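Local coordinates for AP endonuclease, family protein 2 (Mycobacterium smegmatis, PDB 5TNV) that binds a magnesium ion within a xylose isomerase-like TIM barrel and may have endonuclease activity, at residues 136-140 with 249-253; 180-184 with 215-219; 71-75 with 105-109. All coordinates share one frame; numbering follows the deposited sequence. Where two conformers were deposited one is given.

Interaction 1. Residues 136-140 with 249-253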
ATOM      1  N   THR A 136       1.833  32.058  -0.522  1.00  5.89           N
ATOM      2  CA  THR A 136       1.413  32.596  -1.829  1.00  6.12           C
ATOM      3  C   THR A 136      -0.016  32.240  -2.206  1.00  5.62           C
ATOM      4  O   THR A 136      -0.501  32.706  -3.235  1.00  5.82           O
ATOM      5  CB  THR A 136       2.363  32.173  -2.966  1.00  7.08           C
ATOM      6  OG1 THR A 136       2.319  30.740  -3.065  1.00  7.29           O
ATOM      7  CG2 THR A 136       3.797  32.613  -2.672  1.00  8.76           C
ATOM      8  N   ILE A 137      -0.708  31.436  -1.372  1.00  5.22           N
ATOM      9  CA  ILE A 137      -2.053  30.984  -1.647  1.00  5.20           C
ATOM     10  C   ILE A 137      -2.883  31.019  -0.386  1.00  4.91           C
ATOM     11  O   ILE A 137      -2.423  30.547   0.668  1.00  5.17           O
ATOM     12  CB  ILE A 137      -2.055  29.534  -2.201  1.00  5.28           C
ATOM     13  CG1 ILE A 137      -1.444  29.418  -3.593  1.00  5.71           C
ATOM     14  CG2 ILE A 137      -3.473  28.895  -2.109  1.00  5.87           C
ATOM     15  CD1 ILE A 137      -2.340  30.049  -4.689  1.00  7.18           C
ATOM     16  N   VAL A 138      -4.105  31.532  -0.513  1.00  5.02           N
ATOM     17  CA  VAL A 138      -5.177  31.230   0.427  1.00  4.86           C
ATOM     18  C   VAL A 138      -6.198  30.400  -0.366  1.00  4.77           C
ATOM     19  O   VAL A 138      -6.592  30.810  -1.479  1.00  5.54           O
ATOM     20  CB  VAL A 138      -5.802  32.483   1.040  1.00  4.99           C
ATOM     21  CG1 VAL A 138      -7.078  32.180   1.835  1.00  6.46           C
ATOM     22  CG2 VAL A 138      -4.752  33.195   1.892  1.00  5.62           C
ATOM     23  N   ASN A 139      -6.606  29.267   0.178  1.00  4.50           N
ATOM     24  CA  ASN A 139      -7.501  28.329  -0.472  1.00  4.42           C
ATOM     25  C   ASN A 139      -8.833  28.285   0.275  1.00  4.68           C
ATOM     26  O   ASN A 139      -8.877  28.199   1.498  1.00  5.43           O
ATOM     27  CB  ASN A 139      -6.829  26.943  -0.468  1.00  4.89           C
ATOM     28  CG  ASN A 139      -7.693  25.789  -0.871  1.00  4.67           C
ATOM     29  OD1 ASN A 139      -7.727  25.415  -2.047  1.00  5.49           O
ATOM     30  ND2 ASN A 139      -8.411  25.216   0.080  1.00  5.31           N
ATOM     31  N   THR A 140      -9.919  28.320  -0.514  1.00  4.98           N
ATOM     32  CA  THR A 140     -11.266  28.180   0.000  1.00  5.34           C
ATOM     33  C   THR A 140     -12.023  27.157  -0.833  1.00  5.09           C
ATOM     34  O   THR A 140     -11.741  26.980  -2.021  1.00  6.27           O
ATOM     35  CB  THR A 140     -11.948  29.569   0.012  1.00  5.97           C
ATOM     36  OG1 THR A 140     -13.154  29.525   0.754  1.00  9.07           O
ATOM     37  CG2 THR A 140     -12.258  30.083  -1.379  1.00  7.44           C
ATOM     38  N   ASN A 249      -3.864  26.816  -9.764  1.00  5.25           N
ATOM     39  CA  ASN A 249      -2.800  27.655  -9.145  1.00  5.05           C
ATOM     40  C   ASN A 249      -2.302  27.088  -7.813  1.00  4.53           C
ATOM     41  O   ASN A 249      -1.472  27.728  -7.172  1.00  5.31           O
ATOM     42  CB  ASN A 249      -3.231  29.106  -9.021  1.00  5.38           C
ATOM     43  CG  ASN A 249      -4.393  29.276  -8.048  1.00  5.55           C
ATOM     44  OD1 ASN A 249      -5.049  28.329  -7.635  1.00  6.13           O
ATOM     45  ND2 ASN A 249      -4.716  30.520  -7.733  1.00  6.75           N
ATOM     46  N   PHE A 250      -2.788  25.938  -7.392  1.00  4.82           N
ATOM     47  CA  PHE A 250      -2.495  25.332  -6.086  1.00  4.61           C
ATOM     48  C   PHE A 250      -2.958  23.886  -6.189  1.00  4.10           C
ATOM     49  O   PHE A 250      -3.813  23.593  -7.012  1.00  4.73           O
ATOM     50  CB  PHE A 250      -3.284  26.083  -5.012  1.00  4.38           C
ATOM     51  CG  PHE A 250      -3.114  25.568  -3.595  1.00  4.32           C
ATOM     52  CD1 PHE A 250      -1.860  25.379  -3.041  1.00  4.18           C
ATOM     53  CD2 PHE A 250      -4.235  25.313  -2.797  1.00  4.44           C
ATOM     54  CE1 PHE A 250      -1.693  24.951  -1.753  1.00  4.46           C
ATOM     55  CE2 PHE A 250      -4.070  24.884  -1.487  1.00  4.64           C
ATOM     56  CZ  PHE A 250      -2.814  24.729  -0.948  1.00  4.59           C
ATOM     57  N   TRP A 251      -2.444  23.004  -5.336  1.00  4.12           N
ATOM     58  CA  TRP A 251      -2.776  21.586  -5.527  1.00  3.86           C
ATOM     59  C   TRP A 251      -2.700  20.818  -4.190  1.00  3.47           C
ATOM     60  O   TRP A 251      -1.630  20.485  -3.732  1.00  4.14           O
ATOM     61  CB  TRP A 251      -1.827  21.002  -6.568  1.00  4.14           C
ATOM     62  CG  TRP A 251      -2.279  19.709  -7.203  1.00  3.73           C
ATOM     63  CD1 TRP A 251      -3.347  18.887  -6.928  1.00  4.10           C
ATOM     64  CD2 TRP A 251      -1.591  19.103  -8.321  1.00  3.94           C
ATOM     65  NE1 TRP A 251      -3.343  17.818  -7.796  1.00  4.04           N
ATOM     66  CE2 TRP A 251      -2.290  17.929  -8.656  1.00  3.91           C
ATOM     67  CE3 TRP A 251      -0.468  19.477  -9.022  1.00  4.25           C
ATOM     68  CZ2 TRP A 251      -1.860  17.124  -9.708  1.00  4.31           C
ATOM     69  CZ3 TRP A 251      -0.022  18.676 -10.080  1.00  5.13           C
ATOM     70  CH2 TRP A 251      -0.726  17.506 -10.401  1.00  5.05           C
ATOM     71  N   HIS A 252      -3.875  20.510  -3.647  1.00  3.80           N
ATOM     72  CA  HIS A 252      -4.042  19.459  -2.639  1.00  3.80           C
ATOM     73  C   HIS A 252      -3.916  18.126  -3.395  1.00  3.50           C
ATOM     74  O   HIS A 252      -4.721  17.865  -4.296  1.00  3.68           O
ATOM     75  CB  HIS A 252      -5.401  19.513  -1.969  1.00  3.73           C
ATOM     76  CG  HIS A 252      -5.631  20.567  -0.959  1.00  3.85           C
ATOM     77  ND1 HIS A 252      -6.768  20.549  -0.184  1.00  4.37           N
ATOM     78  CD2 HIS A 252      -4.875  21.660  -0.640  1.00  4.11           C
ATOM     79  CE1 HIS A 252      -6.657  21.613   0.596  1.00  5.21           C
ATOM     80  NE2 HIS A 252      -5.557  22.303   0.383  1.00  4.55           N
ATOM     81  N   ILE A 253      -2.937  17.340  -3.022  1.00  3.46           N
ATOM     82  CA  ILE A 253      -2.547  16.184  -3.860  1.00  3.95           C
ATOM     83  C   ILE A 253      -2.562  14.925  -2.987  1.00  3.93           C
ATOM     84  O   ILE A 253      -1.732  14.770  -2.096  1.00  5.28           O
ATOM     85  CB  ILE A 253      -1.204  16.478  -4.553  1.00  4.16           C
ATOM     86  CG1 ILE A 253      -0.827  15.341  -5.516  1.00  4.92           C
ATOM     87  CG2 ILE A 253      -0.073  16.813  -3.607  1.00  4.56           C
ATOM     88  CD1 ILE A 253       0.295  15.689  -6.483  1.00  5.50           C
TER
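With chi1 at 179° the F250 ring swings away from its own backbone N; chi1 of -68° in I137 puts CG1 beside the backbone N and CG2 opposite it. These torsions bring the I137 methyl and the F250 ring together inside the TIM barrel, between strand 137-141 and the start of strand 251-261. I137 CG2 sits over one face of the F250 ring, 3.8 Å from the ring centroid, in a CH-pi contact. It is shifted toward the CG and CD2 side of the ring. I137 CD1 reaches further along the other segment, to 3.5 Å from N249 O. The amide of N249 turns to strand 189-193, where S191 and Q189 hydrogen-bond to it.

N139 comes to the F250 ring at its edge. N139 OD1 lies near the ring plane, 3.6 Å from F250 CD2, and the amide plane is turned 57° from the ring. N221 donates to this oxygen. N139 ND2 is hydrogen-bonded to E193 OE1. E193 is a magnesium ligand, so N139 is a second-shell residue. H252 is a ligand itself, with E193 and D223. Its ND1 binds the magnesium ion, and its NE2 is hydrogen-bonded to S104. H252 CE1 lies 4.0 Å from N139 ND2, which comes in obliquely.

Interaction 2. Residues 180-184 with 215-219; sequences GDHAR and HDAVG
The guanidinium of R184 lies almost parallel to the H215 ring, with 14° between the planes. A bend at chi3 (-68°) in the R184 chain lays it there. The overlap is offset: R184 NH1 stands over one face of the imidazole, 3.2 Å from H215 CE1. G180 covers the opposite face, its CA making a CH-pi contact 4.0 Å from the ring centroid.

Both ring nitrogens are used in the ring plane. H215 NE2 donates to D181 OD1 at 2.8 Å, on its anti side but tilted out of the carboxylate plane. H215 ND1 accepts from A217 N at 3.0 Å, inside the type I turn from H215 to V218. Together these bonds fix the rotation of the ring.

This turn leads into strand 218-221 of the barrel, and helix 169-185 packs against the turn and the start of the strand from outside the barrel. D216 meets the guanidinium edge, its carboxylate plane turned 73° from it. R184 NE gives D216 OD1 a 2.9 Å bond on the syn lone pair. R184 NH1 reaches the same oxygen at 3.0 Å from above the carboxylate plane. D181 completes the salt-bridge network through R184 NH2. Deeper in, A217 CB touches R184 CB at 3.7 Å.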
ATOM      1  N   GLY A 180     -10.545  37.552  -4.403  1.00  6.76           N
ATOM      2  CA  GLY A 180      -9.504  37.664  -5.405  1.00  7.04           C
ATOM      3  C   GLY A 180      -8.930  39.077  -5.539  1.00  6.91           C
ATOM      4  O   GLY A 180      -7.709  39.235  -5.727  1.00  7.16           O
ATOM      5  N   ASP A 181      -9.776  40.114  -5.467  1.00  7.02           N
ATOM      6  CA  ASP A 181      -9.257  41.483  -5.495  1.00  7.22           C
ATOM      7  C   ASP A 181      -8.249  41.717  -4.382  1.00  6.98           C
ATOM      8  O   ASP A 181      -7.180  42.327  -4.584  1.00  7.64           O
ATOM      9  CB  ASP A 181     -10.375  42.508  -5.425  1.00  8.39           C
ATOM     10  CG  ASP A 181     -11.307  42.595  -6.585  1.00  9.56           C
ATOM     11  OD1 ASP A 181     -10.940  42.146  -7.678  1.00 11.68           O
ATOM     12  OD2 ASP A 181     -12.402  43.147  -6.394  1.00 12.60           O
ATOM     13  N   HIS A 182      -8.581  41.248  -3.185  1.00  7.11           N
ATOM     14  CA  HIS A 182      -7.716  41.424  -1.997  1.00  7.16           C
ATOM     15  C   HIS A 182      -6.421  40.638  -2.165  1.00  6.47           C
ATOM     16  O   HIS A 182      -5.335  41.146  -1.881  1.00  7.04           O
ATOM     17  CB  HIS A 182      -8.512  41.123  -0.744  1.00  6.54           C
ATOM     18  CG  HIS A 182      -7.841  41.458   0.542  1.00  6.71           C
ATOM     19  ND1 HIS A 182      -8.450  41.136   1.730  1.00  7.30           N
ATOM     20  CD2 HIS A 182      -6.676  42.079   0.835  1.00  7.28           C
ATOM     21  CE1 HIS A 182      -7.629  41.565   2.704  1.00  7.44           C
ATOM     22  NE2 HIS A 182      -6.574  42.127   2.192  1.00  7.51           N
ATOM     23  N   ALA A 183      -6.575  39.393  -2.614  1.00  6.53           N
ATOM     24  CA  ALA A 183      -5.369  38.572  -2.883  1.00  6.42           C
ATOM     25  C   ALA A 183      -4.431  39.265  -3.849  1.00  6.69           C
ATOM     26  O   ALA A 183      -3.223  39.354  -3.627  1.00  7.21           O
ATOM     27  CB  ALA A 183      -5.815  37.179  -3.379  1.00  7.08           C
ATOM     28  N   ARG A 184      -4.994  39.735  -4.987  1.00  7.17           N
ATOM     29  CA  ARG A 184      -4.172  40.403  -5.990  1.00  7.24           C
ATOM     30  C   ARG A 184      -3.389  41.579  -5.417  1.00  6.76           C
ATOM     31  O   ARG A 184      -2.193  41.735  -5.616  1.00  8.01           O
ATOM     32  CB  ARG A 184      -5.029  40.864  -7.156  1.00  7.95           C
ATOM     33  CG  ARG A 184      -4.232  41.344  -8.348  1.00 11.53           C
ATOM     34  CD  ARG A 184      -4.933  42.201  -9.334  1.00 20.09           C
ATOM     35  NE  ARG A 184      -5.955  41.639 -10.118  1.00 23.96           N
ATOM     36  CZ  ARG A 184      -7.257  41.964 -10.110  1.00 18.19           C
ATOM     37  NH1 ARG A 184      -8.003  41.309 -10.973  1.00 18.59           N
ATOM     38  NH2 ARG A 184      -7.847  42.846  -9.313  1.00 23.54           N
ATOM     39  N   HIS A 215     -11.273  36.101 -13.035  1.00  9.30           N
ATOM     40  CA  HIS A 215     -10.390  36.901 -12.158  1.00  9.37           C
ATOM     41  C   HIS A 215      -8.985  36.343 -12.231  1.00  9.03           C
ATOM     42  O   HIS A 215      -8.762  35.148 -11.923  1.00  9.36           O
ATOM     43  CB  HIS A 215     -10.961  36.870 -10.724  1.00  9.14           C
ATOM     44  CG  HIS A 215     -10.350  37.949  -9.883  1.00  8.50           C
ATOM     45  ND1 HIS A 215      -9.001  37.996  -9.552  1.00  8.09           N
ATOM     46  CD2 HIS A 215     -10.938  39.047  -9.326  1.00  9.23           C
ATOM     47  CE1 HIS A 215      -8.870  39.104  -8.812  1.00  8.56           C
ATOM     48  NE2 HIS A 215     -10.000  39.744  -8.670  1.00  8.80           N
ATOM     49  N   ASP A 216      -8.014  37.196 -12.562  1.00  9.36           N
ATOM     50  CA  ASP A 216      -6.646  36.744 -12.750  1.00 10.51           C
ATOM     51  C   ASP A 216      -5.878  36.462 -11.462  1.00  9.57           C
ATOM     52  O   ASP A 216      -4.712  36.030 -11.556  1.00 13.18           O
ATOM     53  CB  ASP A 216      -5.852  37.705 -13.621  1.00 13.47           C
ATOM     54  CG  ASP A 216      -5.582  39.057 -13.053  1.00 14.61           C
ATOM     55  OD1 ASP A 216      -5.909  39.347 -11.892  1.00 16.00           O
ATOM     56  OD2 ASP A 216      -5.033  39.871 -13.839  1.00 30.83           O
ATOM     57  N   ALA A 217      -6.479  36.634 -10.320  1.00  7.76           N
ATOM     58  CA  ALA A 217      -5.862  36.196  -9.048  1.00  7.24           C
ATOM     59  C   ALA A 217      -6.657  35.085  -8.390  1.00  7.12           C
ATOM     60  O   ALA A 217      -6.447  34.834  -7.198  1.00  8.31           O
ATOM     61  CB  ALA A 217      -5.627  37.367  -8.109  1.00  8.05           C
ATOM     62  N   VAL A 218      -7.503  34.400  -9.147  1.00  6.83           N
ATOM     63  CA  VAL A 218      -8.221  33.221  -8.646  1.00  6.95           C
ATOM     64  C   VAL A 218      -7.917  32.051  -9.569  1.00  7.05           C
ATOM     65  O   VAL A 218      -7.817  32.218 -10.798  1.00 12.61           O
ATOM     66  CB  VAL A 218      -9.733  33.481  -8.570  1.00  6.65           C
ATOM     67  CG1 VAL A 218     -10.429  32.263  -7.948  1.00  7.60           C
ATOM     68  CG2 VAL A 218     -10.050  34.741  -7.747  1.00  7.65           C
ATOM     69  N   GLY A 219      -7.746  30.872  -9.011  1.00  6.02           N
ATOM     70  CA  GLY A 219      -7.515  29.655  -9.808  1.00  5.67           C
ATOM     71  C   GLY A 219      -8.126  28.470  -9.070  1.00  5.03           C
ATOM     72  O   GLY A 219      -8.649  28.596  -7.965  1.00  6.08           O
TER

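Interaction 3. Residues 71-75 with 105-109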
ATOM      1  N   PRO A  71      -1.313  25.520   7.641  1.00  4.00           N
ATOM      2  CA  PRO A  71      -1.951  25.337   8.958  1.00  4.49           C
ATOM      3  C   PRO A  71      -3.442  25.007   8.857  1.00  4.09           C
ATOM      4  O   PRO A  71      -4.020  24.613   9.872  1.00  4.66           O
ATOM      5  CB  PRO A  71      -1.749  26.706   9.613  1.00  5.10           C
ATOM      6  CG  PRO A  71      -1.770  27.658   8.454  1.00  5.12           C
ATOM      7  CD  PRO A  71      -0.981  26.926   7.380  1.00  4.63           C
ATOM      8  N   THR A  72      -4.036  25.208   7.704  1.00  4.45           N
ATOM      9  CA  THR A  72      -5.505  25.155   7.541  1.00  4.46           C
ATOM     10  C   THR A  72      -6.143  26.181   8.447  1.00  4.45           C
ATOM     11  O   THR A  72      -5.472  27.108   8.921  1.00  4.92           O
ATOM     12  CB  THR A  72      -6.091  23.736   7.648  1.00  4.52           C
ATOM     13  OG1 THR A  72      -6.239  23.318   9.039  1.00  4.80           O
ATOM     14  CG2 THR A  72      -5.278  22.721   6.896  1.00  5.42           C
ATOM     15  N   ASP A  73      -7.452  26.060   8.684  1.00  4.43           N
ATOM     16  CA  ASP A  73      -8.196  26.744   9.726  1.00  4.87           C
ATOM     17  C   ASP A  73      -8.760  25.756  10.720  1.00  5.10           C
ATOM     18  O   ASP A  73      -9.544  26.158  11.614  1.00  6.82           O
ATOM     19  CB  ASP A  73      -9.319  27.631   9.168  1.00  6.17           C
ATOM     20  CG  ASP A  73     -10.372  26.876   8.434  1.00  6.37           C
ATOM     21  OD1 ASP A  73     -10.239  25.659   8.315  1.00  6.45           O
ATOM     22  OD2 ASP A  73     -11.344  27.493   7.937  1.00  9.56           O
ATOM     23  N   ALA A  74      -8.344  24.488  10.685  1.00  5.11           N
ATOM     24  CA  ALA A  74      -8.867  23.421  11.554  1.00  5.58           C
ATOM     25  C   ALA A  74      -7.911  23.054  12.685  1.00  5.20           C
ATOM     26  O   ALA A  74      -8.216  22.122  13.453  1.00  6.06           O
ATOM     27  CB  ALA A  74      -9.182  22.217  10.667  1.00  6.83           C
ATOM     28  N   TRP A  75      -6.804  23.759  12.781  1.00  5.22           N
ATOM     29  CA  TRP A  75      -5.747  23.568  13.785  1.00  4.93           C
ATOM     30  C   TRP A  75      -5.686  24.900  14.544  1.00  4.87           C
ATOM     31  O   TRP A  75      -6.733  25.407  15.017  1.00  6.08           O
ATOM     32  CB  TRP A  75      -4.473  23.047  13.131  1.00  5.04           C
ATOM     33  CG  TRP A  75      -3.280  22.922  14.023  1.00  4.55           C
ATOM     34  CD1 TRP A  75      -3.176  22.206  15.172  1.00  4.84           C
ATOM     35  CD2 TRP A  75      -2.027  23.558  13.843  1.00  4.54           C
ATOM     36  NE1 TRP A  75      -1.932  22.350  15.723  1.00  5.00           N
ATOM     37  CE2 TRP A  75      -1.205  23.184  14.923  1.00  4.70           C
ATOM     38  CE3 TRP A  75      -1.471  24.422  12.876  1.00  5.17           C
ATOM     39  CZ2 TRP A  75       0.110  23.644  15.070  1.00  5.03           C
ATOM     40  CZ3 TRP A  75      -0.188  24.879  13.018  1.00  5.56           C
ATOM     41  CH2 TRP A  75       0.599  24.484  14.108  1.00  5.83           C
ATOM     42  N   MET A 105      -8.541  27.007   4.106  1.00  4.84           N
ATOM     43  CA  MET A 105      -9.752  26.943   4.892  1.00  4.92           C
ATOM     44  C   MET A 105     -10.469  25.647   4.589  1.00  5.08           C
ATOM     45  O   MET A 105     -10.467  25.233   3.443  1.00 10.33           O
ATOM     46  CB  MET A 105     -10.637  28.150   4.580  1.00  6.89           C
ATOM     47  CG  MET A 105     -10.019  29.471   4.952  1.00 10.93           C
ATOM     48  SD  MET A 105     -10.988  30.897   4.446  1.00 18.33           S
ATOM     49  CE  MET A 105     -12.466  30.917   5.487  1.00 18.40           C
ATOM     50  N   THR A 106     -11.101  25.058   5.588  0.50  6.07           N
ATOM     51  CA  THR A 106     -11.672  23.729   5.331  0.50  5.57           C
ATOM     52  C   THR A 106     -13.150  23.893   5.124  0.50  6.89           C
ATOM     53  O   THR A 106     -13.681  24.468   4.188  0.50  7.08           O
ATOM     54  CB  THR A 106     -11.179  22.786   6.434  0.50  6.58           C
ATOM     55  OG1 THR A 106     -11.602  23.215   7.751  0.50  6.30           O
ATOM     56  CG2 THR A 106      -9.645  22.745   6.438  0.50  8.86           C
ATOM     57  N   ARG A 107     -14.103  23.411   5.713  1.00  9.10           N
ATOM     58  CA  ARG A 107     -15.488  23.384   6.016  1.00  5.60           C
ATOM     59  C   ARG A 107     -15.937  24.725   6.634  1.00  5.60           C
ATOM     60  O   ARG A 107     -16.560  24.803   7.659  1.00  8.21           O
ATOM     61  CB  ARG A 107     -15.856  22.160   6.854  1.00  5.83           C
ATOM     62  CG  ARG A 107     -15.479  20.855   6.108  1.00  5.76           C
ATOM     63  CD  ARG A 107     -15.891  19.588   6.861  1.00  6.27           C
ATOM     64  NE  ARG A 107     -15.322  18.422   6.190  1.00  6.15           N
ATOM     65  CZ  ARG A 107     -15.781  17.907   5.061  1.00  5.15           C
ATOM     66  NH1 ARG A 107     -16.877  18.376   4.489  1.00  5.23           N
ATOM     67  NH2 ARG A 107     -15.137  16.888   4.517  1.00  6.83           N
ATOM     68  N   SER A 108     -15.593  25.770   5.895  1.00  5.74           N
ATOM     69  CA  SER A 108     -15.769  27.167   6.247  1.00  6.07           C
ATOM     70  C   SER A 108     -16.222  27.945   5.033  1.00  5.68           C
ATOM     71  O   SER A 108     -15.592  28.895   4.579  1.00  6.76           O
ATOM     72  CB  SER A 108     -14.471  27.760   6.794  1.00  7.77           C
ATOM     73  OG  SER A 108     -14.059  27.003   7.893  1.00  9.03           O
ATOM     74  N   SER A 109     -17.327  27.526   4.429  1.00  6.01           N
ATOM     75  CA  SER A 109     -17.753  28.089   3.153  1.00  6.04           C
ATOM     76  C   SER A 109     -18.162  29.563   3.276  1.00  5.99           C
ATOM     77  O   SER A 109     -18.889  29.930   4.220  1.00  6.41           O
ATOM     78  CB  SER A 109     -18.925  27.300   2.602  1.00  6.10           C
ATOM     79  OG  SER A 109     -19.410  27.971   1.436  1.00  6.65           O
TER
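The carboxylate of D73 is the flat group at the centre of this contact, and the 105-109 loop meets it at its edge and above its plane. At the edge, in one of the two conformers of T106, T106 OG1 donates to D73 OD1 at 2.9 Å on the syn lone pair. T106 N reaches the same oxygen, also at 2.9 Å, but from above the plane, 37° out of it. The other oxygen, D73 OD2, accepts from S108 OG at 2.8 Å, on its syn side and 31° out of the plane. A longer, weak bond from T106 N also reaches D73 OD2. Donors on both oxygens should limit rotation of the carboxylate.

D73 CG lies between the backbone N and the carbonyl carbon (chi1 63°), and from there the carboxylate reaches into the bend of the other loop. M105 meets D73 mainly with CA and CB, M105 CB lying 3.5 Å from D73 OD2. Beside the polar cluster, in the same conformer of T106, T72 CB touches T106 CG2 at 3.9 Å. T72 OG1 accepts from A74 N, an ST turn that shapes the chain around D73.

The contact joins two loops at the C-terminal ends of neighbouring parallel barrel strands, 68-70 and 99-104. These loops lead on to helices 83-95 and 116-133. T106 lies about 8 Å from the magnesium ion, measured from its side chain. M105 turns onto A123 and L126 of helix 116-133, and S108 touches N119 of the same helix.

Overall arrangement
From the N terminus, interaction 3 closes first. It joins the loops after strands 68-70 and 99-104, enclosing helix 83-95. Interaction 1 opens later, at strand 137-141, and closes only at strand 251-261; its two segments face each other inside the barrel. Interaction 2 is nested within that long loop and ties helix 169-185 to the start of strand 218-221 on the outside. No pair crosses. Interactions 1 and 3 adjoin through a probable hydrogen bond from M105 N to N139 O. Interactions 1 and 2 touch where N249 packs on G219. Interactions 2 and 3 stay apart, about 11 Å between nearest atoms.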